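Local coordinates for dihydropteroate synthase (Burkholderia cenocepacia, PDB 2Y5S) that catalyses the condensation of 4-aminobenzoate with (7,8-dihydropterin-6-yl)methyl diphosphate to give 7,8-dihydropteroate, a step of folate biosynthesis, at the interface of chains A and B. Sequence-based numbering; all coordinates share one arbitrary frame. Chains: chain A/B, Dihydropteroate synthase.

The three contacts are parts of one two-fold symmetric interface between two copies of the enzyme. Helix 274-291 takes part in all of them. In contact 1 the helix of chain B packs on chain A; in contacts 2 and 3 that of chain A packs on chain B. Contacts 2 and 3 share A:Val283, and their C-alpha centres are about 8 Å apart. Contact 1 lies about 20 Å from contact 2 and about 16 Å from contact 3. A:Tyr207 packs with B:Ala286 in contact 1, and B:Tyr207 with A:Ala286 in contact 2. The joined patches probably hold a dimer together.

Contact 1: the interface of chains A and B. Residues chain A 207, 210-211, 257, 260, 264; chain B 283, 286-287.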
loop_
_atom_site.group_PDB
_atom_site.type_symbol
_atom_site.label_atom_id
_atom_site.label_comp_id
_atom_site.label_asym_id
_atom_site.label_seq_id
_atom_site.Cartn_x
_atom_site.Cartn_y
_atom_site.Cartn_z
ATOM N N TYR A 207 -15.611 1.266 -4.521
ATOM C CA TYR A 207 -14.402 1.104 -5.326
ATOM C C TYR A 207 -14.416 1.955 -6.587
ATOM O O TYR A 207 -13.364 2.349 -7.054
ATOM C CB TYR A 207 -14.112 -0.372 -5.625
ATOM C CG TYR A 207 -13.541 -1.037 -4.413
ATOM C CD1 TYR A 207 -12.195 -0.864 -4.085
ATOM C CD2 TYR A 207 -14.334 -1.794 -3.565
ATOM C CE1 TYR A 207 -11.663 -1.440 -2.956
ATOM C CE2 TYR A 207 -13.806 -2.377 -2.421
ATOM C CZ TYR A 207 -12.464 -2.192 -2.130
ATOM O OH TYR A 207 -11.910 -2.744 -1.015
ATOM N N LEU A 210 -13.116 5.254 -5.201
ATOM C CA LEU A 210 -11.680 5.222 -4.913
ATOM C C LEU A 210 -10.886 5.244 -6.225
ATOM O O LEU A 210 -9.929 6.014 -6.375
ATOM C CB LEU A 210 -11.335 3.987 -4.086
ATOM C CG LEU A 210 -9.892 3.791 -3.640
ATOM C CD1 LEU A 210 -9.288 5.097 -3.081
ATOM C CD2 LEU A 210 -9.802 2.655 -2.599
ATOM N N ALA A 211 -11.313 4.447 -7.198
ATOM C CA ALA A 211 -10.659 4.436 -8.518
ATOM C C ALA A 211 -10.727 5.793 -9.207
ATOM O O ALA A 211 -9.778 6.183 -9.880
ATOM C CB ALA A 211 -11.256 3.356 -9.424
ATOM N N ALA A 257 -5.678 0.752 0.935
ATOM C CA ALA A 257 -6.700 1.730 0.574
ATOM C C ALA A 257 -6.182 3.175 0.716
ATOM O O ALA A 257 -6.399 3.993 -0.155
ATOM C CB ALA A 257 -7.957 1.512 1.440
ATOM N N CYS A 260 -3.707 3.895 -2.086
ATOM C CA CYS A 260 -4.499 4.119 -3.284
ATOM C C CYS A 260 -5.095 5.519 -3.297
ATOM O O CYS A 260 -5.031 6.220 -4.305
ATOM C CB CYS A 260 -5.633 3.098 -3.372
ATOM S SG CYS A 260 -6.612 3.268 -4.882
ATOM N N ARG A 264 -4.228 8.584 -5.832
ATOM C CA ARG A 264 -5.307 9.250 -6.570
ATOM C C ARG A 264 -5.607 10.675 -6.052
ATOM O O ARG A 264 -6.731 11.174 -6.219
ATOM C CB ARG A 264 -6.578 8.384 -6.515
ATOM C CG ARG A 264 -6.862 7.548 -7.747
ATOM C CD ARG A 264 -5.805 6.514 -8.050
ATOM N NE ARG A 264 -5.853 5.385 -7.124
ATOM C CZ ARG A 264 -5.123 4.282 -7.240
ATOM N NH1 ARG A 264 -4.285 4.112 -8.241
ATOM N NH2 ARG A 264 -5.240 3.330 -6.343
ATOM N N VAL B 283 -7.349 -5.478 -2.231
ATOM C CA VAL B 283 -7.824 -4.111 -2.349
ATOM C C VAL B 283 -7.375 -3.518 -3.686
ATOM O O VAL B 283 -8.165 -2.926 -4.401
ATOM C CB VAL B 283 -7.343 -3.252 -1.173
ATOM C CG1 VAL B 283 -7.688 -1.748 -1.420
ATOM C CG2 VAL B 283 -7.951 -3.778 0.151
ATOM N N ALA B 286 -9.475 -4.888 -6.544
ATOM C CA ALA B 286 -10.825 -4.318 -6.515
ATOM C C ALA B 286 -10.886 -2.893 -7.106
ATOM O O ALA B 286 -11.830 -2.540 -7.807
ATOM C CB ALA B 286 -11.387 -4.318 -5.098
ATOM N N VAL B 287 -9.874 -2.083 -6.803
ATOM C CA VAL B 287 -9.742 -0.750 -7.395
ATOM C C VAL B 287 -9.559 -0.857 -8.906
ATOM O O VAL B 287 -10.228 -0.164 -9.659
ATOM C CB VAL B 287 -8.526 0.022 -6.798
ATOM C CG1 VAL B 287 -8.277 1.318 -7.561
ATOM C CG2 VAL B 287 -8.763 0.298 -5.307
#
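A:Tyr207 and B:Ala286, like most residues of this patch, have helical backbones, while A:Arg264 follows the end of helix 251-263. The methyl CB of B:Ala286 sits over the centre of the A:Tyr207 ring, 3.6 Å from the ring centroid, in a CH-pi contact. The tyrosine chi1 of -76°, with CG anti to the carbonyl carbon, sends the ring towards chain B, and chi2 of -79° turns one face to helix 274-291. B:Val287 CG2 meets the same ring at its edge, in plane, and lies 3.8 Å from A:Tyr207 CD1. B:Val287 is the main wedge of the patch, with 83 Å² of its surface hidden by chain A. Its CG2 also touches A:Leu210 CD2 at 3.7 Å, the two side chains crossing at about a right angle. A:Ala211 CB lies 3.7 Å from the backbone oxygen O of B:Val287. Both valine methyls also approach the sulfur of A:Cys260, with CG1 and CG2 of B:Val287 each 3.7 Å from SG. As modelled, this sulfur overlaps the guanidinium of A:Arg264, so its position is less certain and any arginine contact with the valine is doubtful. One turn earlier, B:Val283 CG1 makes a looser contact with the backbone of A:Ala257. The patch fits a branched valine between helices 204-211 and 251-263 of chain A, and probably helps to fix how the two subunits are set against each other.

Contact 2: the interface of chains A and B. Residues chain A 282-283, 286-287; chain B 207, 241.
Helix 274-291 of chain A meets helix 204-211 of chain B through A:Ala286 and B:Tyr207, and meets the loop of chain B that carries B:Val241. The CB methyl of A:Ala286 stands 3.6 Å above the ring plane of B:Tyr207, over the ring centre, as a CH-pi contact. A:Val287 reaches the same ring with CG2, which is 3.8 Å from B:Tyr207 CD1. These two side chains cross at about a right angle. B:Val241 packs on the helix from the loop. Its CG1 meets A:Ala286 CB at 3.9 Å, so the alanine methyl touches both the valine and the tyrosine. The other branch, CG2, is set between the backbone N and the carbonyl carbon (chi1 of CG1 -56°). It faces A:Val283 CG2 at 4.1 Å, near the limit of contact. The backbone oxygen O of B:Val241 packs against A:Ser282 CB at 3.2 Å, a close approach. The serine OG lies 3.5 Å from that oxygen, a contact rather than a hydrogen bond. The site seats a small alanine between an aromatic face and a loop valine. It probably lets helix 274-291 lie close to the neighbouring subunit and steadies the dimer.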
loop_
_atom_site.group_PDB
_atom_site.type_symbol
_atom_site.label_atom_id
_atom_site.label_comp_id
_atom_site.label_asym_id
_atom_site.label_seq_id
_atom_site.Cartn_x
_atom_site.Cartn_y
_atom_site.Cartn_z
ATOM N N SER A 282 5.651 7.011 3.979
ATOM C CA SER A 282 7.088 7.309 3.842
ATOM C C SER A 282 7.673 6.597 2.611
ATOM O O SER A 282 8.484 7.173 1.877
ATOM C CB SER A 282 7.901 6.903 5.089
ATOM O OG SER A 282 7.476 7.604 6.246
ATOM N N VAL A 283 7.274 5.347 2.391
ATOM C CA VAL A 283 7.686 4.636 1.183
ATOM C C VAL A 283 7.151 5.337 -0.066
ATOM O O VAL A 283 7.895 5.639 -1.003
ATOM C CB VAL A 283 7.218 3.151 1.204
ATOM C CG1 VAL A 283 7.517 2.495 -0.135
ATOM C CG2 VAL A 283 7.904 2.387 2.376
ATOM N N ALA A 286 9.047 8.444 -0.868
ATOM C CA ALA A 286 10.379 8.164 -1.382
ATOM C C ALA A 286 10.315 7.793 -2.861
ATOM O O ALA A 286 11.203 8.159 -3.633
ATOM C CB ALA A 286 11.070 7.035 -0.555
ATOM N N VAL A 287 9.260 7.067 -3.245
ATOM C CA VAL A 287 9.058 6.680 -4.626
ATOM C C VAL A 287 8.796 7.925 -5.460
ATOM O O VAL A 287 9.430 8.124 -6.490
ATOM C CB VAL A 287 7.869 5.712 -4.816
ATOM C CG1 VAL A 287 7.586 5.503 -6.325
ATOM C CG2 VAL A 287 8.160 4.359 -4.149
ATOM N N TYR B 207 15.117 3.385 -4.925
ATOM C CA TYR B 207 13.850 4.067 -5.244
ATOM C C TYR B 207 13.770 4.554 -6.688
ATOM O O TYR B 207 12.679 4.634 -7.225
ATOM C CB TYR B 207 13.513 5.164 -4.242
ATOM C CG TYR B 207 13.043 4.570 -2.931
ATOM C CD1 TYR B 207 11.739 4.105 -2.784
ATOM C CD2 TYR B 207 13.900 4.424 -1.863
ATOM C CE1 TYR B 207 11.314 3.549 -1.595
ATOM C CE2 TYR B 207 13.469 3.861 -0.660
ATOM C CZ TYR B 207 12.181 3.441 -0.535
ATOM O OH TYR B 207 11.753 2.866 0.641
ATOM N N VAL B 241 13.753 4.864 5.261
ATOM C CA VAL B 241 12.731 5.901 5.123
ATOM C C VAL B 241 11.721 5.944 6.272
ATOM O O VAL B 241 10.886 6.847 6.338
ATOM C CB VAL B 241 11.998 5.813 3.784
ATOM C CG1 VAL B 241 13.002 5.880 2.640
ATOM C CG2 VAL B 241 11.140 4.539 3.690
#

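Contact 3: the interface of chains A and B. Residues chain A 259, 276, 279-280, 283; chain B 252-253, 256-257.
Helix 274-291 of chain A packs on helix 251-263 of chain B in an alanine-rich helix-helix contact, with A:Ala276, A:Ala280 and A:Val283 against B:Ala252, B:Ala253 and B:Ala256. The small residues let the backbones come near. B:Ala252 CB lies 3.3 Å from the backbone oxygen O of A:Ala276. B:Ala256 CB packs on the backbone of A:Ala280, 3.6 Å from its CA. Helix 251-263 of chain A joins in through A:Leu259. Its chi1 of -79°, with CG anti to the carbonyl carbon, swings the leucine out towards chain B, where its CD1 meets B:Ala256 CB at 3.6 Å. A:Val283 CG2 meets B:Ala253 CB at 3.6 Å. At one end of the patch a water joins the chains. It lies 2.7 Å from the carboxylate oxygen OD2 of A:Asp279. The backbone N of B:Ala253 donates to it over 3.0 Å, with 156° at the hydrogen. This N-H belongs to the first turn of its helix, where a carboxylate nearby may be favoured by the helix end. Both helices belong to the outer layer of the pterin-binding TIM barrel, flanking strand 268-271 in sequence, so the subunits meet through the helical outside of their barrels.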
loop_
_atom_site.group_PDB
_atom_site.type_symbol
_atom_site.label_atom_id
_atom_site.label_comp_id
_atom_site.label_asym_id
_atom_site.label_seq_id
_atom_site.Cartn_x
_atom_site.Cartn_y
_atom_site.Cartn_z
ATOM N N LEU A 259 -3.043 4.195 0.631
ATOM C CA LEU A 259 -2.042 4.407 -0.401
ATOM C C LEU A 259 -2.682 4.674 -1.754
ATOM O O LEU A 259 -2.243 5.559 -2.479
ATOM C CB LEU A 259 -1.098 3.205 -0.493
ATOM C CG LEU A 259 0.006 3.105 0.543
ATOM C CD1 LEU A 259 0.651 1.709 0.482
ATOM C CD2 LEU A 259 1.064 4.237 0.340
ATOM N N ALA A 276 1.422 2.425 10.988
ATOM C CA ALA A 276 1.411 1.655 9.750
ATOM C C ALA A 276 1.168 2.538 8.517
ATOM O O ALA A 276 1.816 2.350 7.481
ATOM C CB ALA A 276 0.346 0.542 9.821
ATOM N N ASP A 279 4.283 4.924 7.900
ATOM C CA ASP A 279 5.337 4.102 7.262
ATOM C C ASP A 279 5.074 3.870 5.773
ATOM O O ASP A 279 5.995 4.018 4.956
ATOM C CB ASP A 279 5.464 2.745 7.968
ATOM C CG ASP A 279 6.135 2.843 9.322
ATOM O OD1 ASP A 279 6.581 3.949 9.692
ATOM O OD2 ASP A 279 6.224 1.812 10.013
ATOM N N ALA A 280 3.826 3.514 5.423
ATOM C CA ALA A 280 3.466 3.263 4.033
ATOM C C ALA A 280 3.648 4.527 3.210
ATOM O O ALA A 280 4.191 4.470 2.104
ATOM C CB ALA A 280 2.022 2.764 3.916
ATOM N N VAL A 283 7.274 5.347 2.391
ATOM C CA VAL A 283 7.686 4.636 1.183
ATOM C C VAL A 283 7.151 5.337 -0.066
ATOM O O VAL A 283 7.895 5.639 -1.003
ATOM C CB VAL A 283 7.218 3.151 1.204
ATOM C CG1 VAL A 283 7.517 2.495 -0.135
ATOM C CG2 VAL A 283 7.904 2.387 2.376
ATOM N N ALA B 252 4.390 -2.819 7.324
ATOM C CA ALA B 252 3.582 -1.852 6.565
ATOM C C ALA B 252 4.363 -1.230 5.430
ATOM O O ALA B 252 3.842 -1.069 4.325
ATOM C CB ALA B 252 2.990 -0.759 7.475
ATOM N N ALA B 253 5.626 -0.889 5.681
ATOM C CA ALA B 253 6.479 -0.380 4.614
ATOM C C ALA B 253 6.667 -1.402 3.488
ATOM O O ALA B 253 6.713 -1.030 2.324
ATOM C CB ALA B 253 7.837 0.085 5.171
ATOM N N ALA B 256 3.586 -1.507 1.410
ATOM C CA ALA B 256 3.590 -0.311 0.547
ATOM C C ALA B 256 4.479 -0.518 -0.679
ATOM O O ALA B 256 4.088 -0.199 -1.817
ATOM C CB ALA B 256 4.025 0.950 1.346
ATOM N N ALA B 257 5.655 -1.095 -0.461
ATOM C CA ALA B 257 6.599 -1.334 -1.552
ATOM C C ALA B 257 6.066 -2.369 -2.567
ATOM O O ALA B 257 6.143 -2.173 -3.799
ATOM C CB ALA B 257 7.950 -1.758 -0.992
HETATM O O HOH W 1 6.554 -0.361 8.451
#